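PDB 2CSU: 457aa long hypothetical protein from Pyrococcus horikoshii, which is of unknown function but joins a Rossmann-type CoA-binding domain to two flavodoxin-like domains related to those of a ligase family. Local coordinates for residues N301-G306 / I375-P379; A349-G353 / A382-E388; A321-T327 / L363-V369. All blocks are in the same frame, centred on the assembly; numbering follows the deposited sequence.

Contact 1: residues N301-G306 / I375-P379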
loop_
_atom_site.group_PDB
_atom_site.type_symbol
_atom_site.label_atom_id
_atom_site.label_comp_id
_atom_site.label_asym_id
_atom_site.label_seq_id
_atom_site.Cartn_x
_atom_site.Cartn_y
_atom_site.Cartn_z
ATOM N N ASN A 301 -11.049 15.134 -9.156
ATOM C CA ASN A 301 -10.999 15.272 -10.610
ATOM C C ASN A 301 -11.399 13.945 -11.244
ATOM O O ASN A 301 -11.348 13.773 -12.453
ATOM C CB ASN A 301 -9.588 15.698 -11.067
ATOM C CG ASN A 301 -8.548 14.591 -10.940
ATOM O OD1 ASN A 301 -8.657 13.691 -10.100
ATOM N ND2 ASN A 301 -7.508 14.674 -11.768
ATOM N N ALA A 302 -11.817 13.011 -10.398
ATOM C CA ALA A 302 -12.227 11.681 -10.828
ATOM C C ALA A 302 -13.379 11.171 -9.965
ATOM O O ALA A 302 -13.249 11.068 -8.743
ATOM C CB ALA A 302 -11.047 10.722 -10.727
ATOM N N GLY A 303 -14.502 10.856 -10.603
ATOM C CA GLY A 303 -15.657 10.358 -9.871
ATOM C C GLY A 303 -15.383 9.098 -9.058
ATOM O O GLY A 303 -15.614 9.075 -7.853
ATOM N N GLY A 304 -14.891 8.054 -9.720
ATOM C CA GLY A 304 -14.606 6.795 -9.048
ATOM C C GLY A 304 -13.954 6.958 -7.689
ATOM O O GLY A 304 -14.546 6.600 -6.669
ATOM N N PRO A 305 -12.724 7.494 -7.644
ATOM C CA PRO A 305 -11.986 7.709 -6.404
ATOM C C PRO A 305 -12.817 8.445 -5.364
ATOM O O PRO A 305 -12.627 8.261 -4.175
ATOM C CB PRO A 305 -10.784 8.531 -6.866
ATOM C CG PRO A 305 -10.509 7.961 -8.203
ATOM C CD PRO A 305 -11.893 7.844 -8.812
ATOM N N GLY A 306 -13.722 9.300 -5.824
ATOM C CA GLY A 306 -14.557 10.044 -4.907
ATOM C C GLY A 306 -15.627 9.182 -4.249
ATOM O O GLY A 306 -15.869 9.292 -3.042
ATOM N N ILE A 375 -8.902 14.988 -3.693
ATOM C CA ILE A 375 -8.569 13.775 -4.448
ATOM C C ILE A 375 -8.155 14.101 -5.893
ATOM O O ILE A 375 -8.844 14.804 -6.629
ATOM C CB ILE A 375 -9.808 12.872 -4.460
ATOM C CG1 ILE A 375 -10.191 12.477 -3.030
ATOM C CG2 ILE A 375 -9.513 11.579 -5.248
ATOM C CD1 ILE A 375 -11.492 11.671 -2.979
ATOM N N CYS A 376 -6.970 13.594 -6.297
ATOM C CA CYS A 376 -6.534 13.914 -7.629
ATOM C C CYS A 376 -5.835 12.728 -8.264
ATOM O O CYS A 376 -4.798 12.257 -7.818
ATOM C CB CYS A 376 -5.543 15.070 -7.535
ATOM S SG CYS A 376 -4.762 15.430 -9.126
ATOM N N VAL A 377 -6.486 12.201 -9.302
ATOM C CA VAL A 377 -5.723 11.402 -10.225
ATOM C C VAL A 377 -4.874 12.344 -11.086
ATOM O O VAL A 377 -5.364 13.269 -11.725
ATOM C CB VAL A 377 -6.702 10.617 -11.090
ATOM C CG1 VAL A 377 -5.921 9.721 -12.045
ATOM C CG2 VAL A 377 -7.590 9.757 -10.211
ATOM N N VAL A 378 -3.547 12.147 -11.007
ATOM C CA VAL A 378 -2.657 13.053 -11.719
ATOM C C VAL A 378 -2.679 12.802 -13.229
ATOM O O VAL A 378 -2.328 11.738 -13.726
ATOM C CB VAL A 378 -1.243 12.883 -11.165
ATOM C CG1 VAL A 378 -0.260 13.720 -11.988
ATOM C CG2 VAL A 378 -1.202 13.353 -9.725
ATOM N N PRO A 379 -3.130 13.827 -13.977
ATOM C CA PRO A 379 -3.246 13.734 -15.420
ATOM C C PRO A 379 -1.887 13.904 -16.093
ATOM O O PRO A 379 -1.035 14.666 -15.653
ATOM C CB PRO A 379 -4.191 14.844 -15.866
ATOM C CG PRO A 379 -3.956 15.970 -14.853
ATOM C CD PRO A 379 -3.547 15.154 -13.534
#
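Asn301 and Cys376 bring their backbones to 5.5 Å, CA to CA, at the ends of the parallel neighbours 295-300 and 371-377, where the main-chain ladder thins to one weak bond from Asn301 N to Ile375 O (3.4 Å). Beyond this point a side chain takes over the pairing. Asn301 uses both ends of its amide on one residue: OD1 receives Val377 N at 2.8 Å, the donor tilted 17° from the carbonyl plane, while ND2 reaches Val377 O at 2.6 Å. This second bond is nearly straight, lies in the plane of the Val377 carbonyl on a lone pair and stays almost in the amide plane of Asn301. With CG placed between the backbone N and the carbonyl carbon (chi1 72°), the amide is turned toward the backbone edge of Val377, and because it meets both the N and the O of that residue, its flip and its rotation are fixed. Here the chain shows the familiar build of a parallel alpha/beta domain of flavodoxin type: strand 295-300 ends, Asn301 and Ala302 make the turn, and helix 303-314 opens at the carboxyl end of the sheet with a glycine-rich first turn, Ala302 being its N-cap. Beside the amide the contact is purely apolar. Val377 CG2 sits in the angle between Ala302 CB (3.6 Å) and Pro305 CG, the proline and valine side chains crossing at about a right angle. Ile375 spreads along the first turn of the helix, its CG2 against Pro305 CB at 3.7 Å and its CD1 against Gly306 CA. Ala160 of the second subunit packs on both Ala302 and Val377, and Leu161 of that subunit on Pro305. Tyr356 of helix 353-365 adds a hydroxyl bond to Ile375 O.

Contact 2: residues A349-G353 / A382-E388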
loop_
_atom_site.group_PDB
_atom_site.type_symbol
_atom_site.label_atom_id
_atom_site.label_comp_id
_atom_site.label_asym_id
_atom_site.label_seq_id
_atom_site.Cartn_x
_atom_site.Cartn_y
_atom_site.Cartn_z
ATOM N N ALA A 349 -12.069 15.699 -15.362
ATOM C CA ALA A 349 -10.720 15.206 -15.599
ATOM C C ALA A 349 -9.821 16.299 -16.176
ATOM O O ALA A 349 -8.597 16.163 -16.209
ATOM C CB ALA A 349 -10.768 14.018 -16.543
ATOM N N SER A 350 -10.434 17.386 -16.624
ATOM C CA SER A 350 -9.702 18.503 -17.194
ATOM C C SER A 350 -9.269 19.500 -16.130
ATOM O O SER A 350 -8.586 20.475 -16.429
ATOM C CB SER A 350 -10.572 19.221 -18.225
ATOM O OG SER A 350 -11.829 19.564 -17.665
ATOM N N ALA A 351 -9.665 19.261 -14.887
ATOM C CA ALA A 351 -9.306 20.170 -13.806
ATOM C C ALA A 351 -7.821 20.538 -13.773
ATOM O O ALA A 351 -6.936 19.675 -13.672
ATOM C CB ALA A 351 -9.715 19.582 -12.475
ATOM N N ARG A 352 -7.562 21.840 -13.848
ATOM C CA ARG A 352 -6.205 22.361 -13.800
ATOM C C ARG A 352 -5.885 22.926 -12.419
ATOM O O ARG A 352 -6.741 23.053 -11.552
ATOM C CB ARG A 352 -6.085 23.462 -14.859
ATOM C CG ARG A 352 -6.053 22.909 -16.286
ATOM C CD ARG A 352 -5.660 23.985 -17.306
ATOM N NE ARG A 352 -5.579 23.410 -18.653
ATOM C CZ ARG A 352 -4.417 22.826 -18.988
ATOM N NH1 ARG A 352 -3.418 22.796 -18.121
ATOM N NH2 ARG A 352 -4.295 22.223 -20.174
ATOM N N GLY A 353 -4.593 23.229 -12.211
ATOM C CA GLY A 353 -4.199 23.802 -10.931
ATOM C C GLY A 353 -5.159 24.912 -10.491
ATOM O O GLY A 353 -5.602 24.976 -9.352
ATOM N N ALA A 382 -3.185 17.052 -21.796
ATOM C CA ALA A 382 -3.652 18.436 -21.840
ATOM C C ALA A 382 -2.545 19.417 -21.453
ATOM O O ALA A 382 -2.811 20.580 -21.151
ATOM C CB ALA A 382 -4.863 18.617 -20.923
ATOM N N GLY A 383 -1.305 18.942 -21.456
ATOM C CA GLY A 383 -0.183 19.803 -21.121
ATOM C C GLY A 383 -0.139 20.314 -19.689
ATOM O O GLY A 383 0.475 21.348 -19.413
HETATM N N MSE A 384 -0.793 19.604 -18.775
HETATM C CA MSE A 384 -0.774 20.005 -17.373
HETATM C C MSE A 384 0.489 19.419 -16.753
HETATM O O MSE A 384 1.047 18.462 -17.280
HETATM C CB MSE A 384 -2.014 19.470 -16.643
HETATM C CG MSE A 384 -3.285 19.562 -17.458
HETATM SE SE MSE A 384 -4.790 19.677 -16.485
HETATM C CE MSE A 384 -5.661 18.323 -17.069
ATOM N N THR A 385 0.944 19.993 -15.647
ATOM C CA THR A 385 2.134 19.484 -14.977
ATOM C C THR A 385 1.745 18.428 -13.948
ATOM O O THR A 385 0.567 18.207 -13.681
ATOM C CB THR A 385 2.913 20.594 -14.259
ATOM O OG1 THR A 385 2.197 20.980 -13.082
ATOM C CG2 THR A 385 3.067 21.806 -15.143
ATOM N N LEU A 386 2.746 17.787 -13.358
ATOM C CA LEU A 386 2.503 16.734 -12.390
ATOM C C LEU A 386 2.232 17.261 -10.988
ATOM O O LEU A 386 1.832 16.501 -10.101
ATOM C CB LEU A 386 3.709 15.793 -12.355
ATOM C CG LEU A 386 4.112 15.101 -13.659
ATOM C CD1 LEU A 386 5.494 14.502 -13.515
ATOM C CD2 LEU A 386 3.102 14.035 -14.005
ATOM N N THR A 387 2.427 18.565 -10.794
ATOM C CA THR A 387 2.255 19.159 -9.474
ATOM C C THR A 387 1.324 20.357 -9.392
ATOM O O THR A 387 1.093 20.876 -8.306
ATOM C CB THR A 387 3.608 19.640 -8.918
ATOM O OG1 THR A 387 4.064 20.749 -9.700
ATOM C CG2 THR A 387 4.646 18.536 -8.983
ATOM N N GLU A 388 0.777 20.809 -10.511
ATOM C CA GLU A 388 -0.062 21.998 -10.443
ATOM C C GLU A 388 -1.284 21.864 -9.558
ATOM O O GLU A 388 -1.628 22.789 -8.821
ATOM C CB GLU A 388 -0.460 22.464 -11.854
ATOM C CG GLU A 388 -1.196 21.464 -12.728
ATOM C CD GLU A 388 -1.480 22.033 -14.117
ATOM O OE1 GLU A 388 -0.536 22.109 -14.941
ATOM O OE2 GLU A 388 -2.641 22.421 -14.374
HETATM O O HOH W 1 -2.727 25.104 -16.065
#
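Glu388 tucks CG between backbone N and carbonyl carbon (chi1 58°), and the chain extends beyond CG to bring OE2 to Gly353 N; Arg352, with CG beside its own backbone N (chi1 -73°), runs extended as far as NE and carries its guanidinium past Met384 to Ala382. The two side chains cross obliquely. Glu388 OE2 accepts Gly353 N in a nearly straight bond of 3.0 Å, met on the anti side of the carboxylate. Its other oxygen, OE1, takes Thr385 N from above the plane, so the carboxylate ties its own loop to the opposite one. Toward Arg352 NH1 the same OE2 makes only a long salt bridge of 3.8 Å, supplemented by a water that accepts from NH1 and donates to OE2. Selenomethionine Met384 covers one face of the guanidinium, its CG 3.3 Å from NH1, and its SE rests on Arg352 CG. At the guanidinium edge lies Ala382 O, though its modelled distance to NH2 is doubtfully short. Gly353 begins helix 353-365 and Glu388 begins helix 388-400, so the carboxylate of one helix start faces the amino end of the other, whose dipole probably favours its charge; both loops follow strands of the same sheet, 344-346 and 371-377.

Contact 3: residues A321-T327 / L363-V369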
loop_
_atom_site.group_PDB
_atom_site.type_symbol
_atom_site.label_atom_id
_atom_site.label_comp_id
_atom_site.label_asym_id
_atom_site.label_seq_id
_atom_site.Cartn_x
_atom_site.Cartn_y
_atom_site.Cartn_z
ATOM N N ALA A 321 -20.761 17.272 4.182
ATOM C CA ALA A 321 -21.352 18.571 4.473
ATOM C C ALA A 321 -22.329 19.017 3.385
ATOM O O ALA A 321 -22.321 18.493 2.269
ATOM C CB ALA A 321 -20.251 19.613 4.642
ATOM N N THR A 322 -23.190 19.972 3.729
ATOM C CA THR A 322 -24.150 20.514 2.771
ATOM C C THR A 322 -23.627 21.907 2.482
ATOM O O THR A 322 -23.508 22.725 3.395
ATOM C CB THR A 322 -25.577 20.627 3.355
ATOM O OG1 THR A 322 -26.040 19.334 3.764
ATOM C CG2 THR A 322 -26.531 21.185 2.301
ATOM N N LEU A 323 -23.293 22.165 1.222
ATOM C CA LEU A 323 -22.745 23.454 0.820
ATOM C C LEU A 323 -23.790 24.560 0.711
ATOM O O LEU A 323 -24.986 24.283 0.638
ATOM C CB LEU A 323 -22.027 23.304 -0.524
ATOM C CG LEU A 323 -21.023 22.150 -0.635
ATOM C CD1 LEU A 323 -20.362 22.178 -1.999
ATOM C CD2 LEU A 323 -19.984 22.256 0.480
ATOM N N GLU A 324 -23.333 25.811 0.715
ATOM C CA GLU A 324 -24.241 26.951 0.572
ATOM C C GLU A 324 -24.484 27.174 -0.915
ATOM O O GLU A 324 -23.632 26.832 -1.739
ATOM C CB GLU A 324 -23.644 28.215 1.204
ATOM C CG GLU A 324 -23.705 28.220 2.724
ATOM C CD GLU A 324 -23.567 29.608 3.328
ATOM O OE1 GLU A 324 -22.587 30.307 2.998
ATOM O OE2 GLU A 324 -24.435 29.993 4.142
ATOM N N GLU A 325 -25.641 27.729 -1.267
ATOM C CA GLU A 325 -25.891 27.989 -2.680
ATOM C C GLU A 325 -24.829 28.913 -3.280
ATOM O O GLU A 325 -24.362 28.734 -4.397
ATOM C CB GLU A 325 -27.273 28.630 -2.809
ATOM C CG GLU A 325 -28.243 27.769 -3.621
ATOM C CD GLU A 325 -27.796 27.736 -5.063
ATOM O OE1 GLU A 325 -26.895 26.974 -5.380
ATOM O OE2 GLU A 325 -28.357 28.483 -5.865
ATOM N N LYS A 326 -24.481 29.957 -2.506
ATOM C CA LYS A 326 -23.475 30.903 -2.980
ATOM C C LYS A 326 -22.212 30.185 -3.462
ATOM O O LYS A 326 -21.640 30.491 -4.500
ATOM C CB LYS A 326 -23.129 31.846 -1.829
ATOM C CG LYS A 326 -24.340 32.647 -1.347
ATOM C CD LYS A 326 -24.186 33.119 0.101
ATOM C CE LYS A 326 -25.473 32.946 0.914
ATOM N NZ LYS A 326 -25.147 32.443 2.246
ATOM N N THR A 327 -21.757 29.224 -2.637
ATOM C CA THR A 327 -20.562 28.473 -3.001
ATOM C C THR A 327 -20.820 27.557 -4.200
ATOM O O THR A 327 -20.050 27.503 -5.150
ATOM C CB THR A 327 -20.134 27.641 -1.791
ATOM O OG1 THR A 327 -19.861 28.518 -0.696
ATOM C CG2 THR A 327 -18.864 26.853 -2.120
ATOM N N LEU A 363 -14.457 25.762 -0.939
ATOM C CA LEU A 363 -14.912 24.753 0.016
ATOM C C LEU A 363 -14.450 25.073 1.436
ATOM O O LEU A 363 -15.219 24.925 2.385
ATOM C CB LEU A 363 -14.426 23.357 -0.389
ATOM C CG LEU A 363 -15.115 22.736 -1.601
ATOM C CD1 LEU A 363 -14.403 21.447 -1.997
ATOM C CD2 LEU A 363 -16.573 22.479 -1.270
ATOM N N LEU A 364 -13.201 25.511 1.579
ATOM C CA LEU A 364 -12.665 25.857 2.896
ATOM C C LEU A 364 -13.330 27.108 3.485
ATOM O O LEU A 364 -13.249 27.355 4.686
ATOM C CB LEU A 364 -11.149 26.080 2.817
ATOM C CG LEU A 364 -10.233 24.868 2.594
ATOM C CD1 LEU A 364 -8.829 25.342 2.306
ATOM C CD2 LEU A 364 -10.242 23.962 3.816
ATOM N N GLN A 365 -13.981 27.899 2.638
ATOM C CA GLN A 365 -14.642 29.116 3.103
ATOM C C GLN A 365 -16.104 28.868 3.455
ATOM O O GLN A 365 -16.721 29.646 4.194
ATOM C CB GLN A 365 -14.535 30.219 2.044
ATOM C CG GLN A 365 -13.251 31.030 2.136
ATOM C CD GLN A 365 -13.052 31.972 0.952
ATOM O OE1 GLN A 365 -11.998 32.593 0.818
ATOM N NE2 GLN A 365 -14.064 32.076 0.086
ATOM N N ASP A 366 -16.662 27.786 2.925
ATOM C CA ASP A 366 -18.048 27.460 3.217
ATOM C C ASP A 366 -18.128 27.157 4.706
ATOM O O ASP A 366 -17.385 26.326 5.227
ATOM C CB ASP A 366 -18.507 26.255 2.398
ATOM C CG ASP A 366 -20.016 26.104 2.376
ATOM O OD1 ASP A 366 -20.587 25.656 3.388
ATOM O OD2 ASP A 366 -20.635 26.442 1.342
ATOM N N PRO A 367 -19.033 27.842 5.415
ATOM C CA PRO A 367 -19.215 27.657 6.856
ATOM C C PRO A 367 -19.665 26.265 7.286
ATOM O O PRO A 367 -19.627 25.948 8.471
ATOM C CB PRO A 367 -20.250 28.724 7.205
ATOM C CG PRO A 367 -21.091 28.774 5.948
ATOM C CD PRO A 367 -20.026 28.788 4.875
ATOM N N ASN A 368 -20.091 25.434 6.342
ATOM C CA ASN A 368 -20.550 24.091 6.694
ATOM C C ASN A 368 -19.503 23.007 6.503
ATOM O O ASN A 368 -19.761 21.836 6.776
ATOM C CB ASN A 368 -21.804 23.725 5.895
ATOM C CG ASN A 368 -23.010 24.548 6.300
ATOM O OD1 ASN A 368 -23.267 24.753 7.482
ATOM N ND2 ASN A 368 -23.764 25.018 5.312
ATOM N N VAL A 369 -18.328 23.394 6.022
ATOM C CA VAL A 369 -17.245 22.444 5.806
ATOM C C VAL A 369 -16.311 22.466 7.012
ATOM O O VAL A 369 -15.810 23.524 7.402
ATOM C CB VAL A 369 -16.442 22.791 4.530
ATOM C CG1 VAL A 369 -15.282 21.816 4.356
ATOM C CG2 VAL A 369 -17.362 22.732 3.310
#
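Asp366 holds the firm part of this contact, gripping the start of helix 325-334 with a single oxygen. Its OD2 receives Glu324 N, the N-cap residue, at 2.8 Å through the syn lone pair, and also Thr327 OG1 at 3.0 Å from the anti side, 22° out of the carboxylate plane. CG lies anti to the backbone N of Asp366 (chi1 -164°), which swings the carboxylate across to the other loop; OD1 meanwhile takes Asn368 N at 3.0 Å. These three donors would be expected to stabilise the charge of this buried group, though the nearby Glu324 carboxylate, itself paired with Lys326 NZ, would probably offset this in part. Alongside, Leu323 slants over its apolar partners, CD2 touching Leu363 CD2 (3.8 Å) and Val369 CG2 (3.9 Å), with Val345 of strand 344-346 against both Leu323 and Leu363. The outer side is looser. There Asn368 ND2 gives only a weak, bent bond to Thr322 O, and Glu324 brings OE1 to the CG-CD edge of exposed Pro367, 3.5 Å from CD, the side chains crossing at about a right angle. The Asn368 N to Asp366 OD1 bond closes an Asx turn, overlaid on a type I beta turn from Asp366 to Val369, and this compact reversal carries the chain from helix 353-365 toward strand 371-377, one of the alpha-to-beta connections of a parallel flavodoxin-like sheet.

How the contacts relate
All three contacts belong to one ligase-type domain. Contacts 1 and 2 lie together at the carboxyl ends of its strands, centres 12 Å apart: Pro379 packs on Met384, Val378 on Leu386 and Asn301 on Ala351, so the two are continuous through packing. Contact 1 is wholly buried and borders the second subunit; contact 2, partly buried, centres on a carboxylate that accepts a helix-start amide, with a long ion pair and a water beside it. Contact 3, at the connection from helix 353-365 to strand 371-377, is mostly buried with an exposed rim at Pro367 and Thr322. Helix 353-365 starts in contact 2 and ends in contact 3, where a carboxylate again holds a helix start, whereas contact 1 uses a neutral amide.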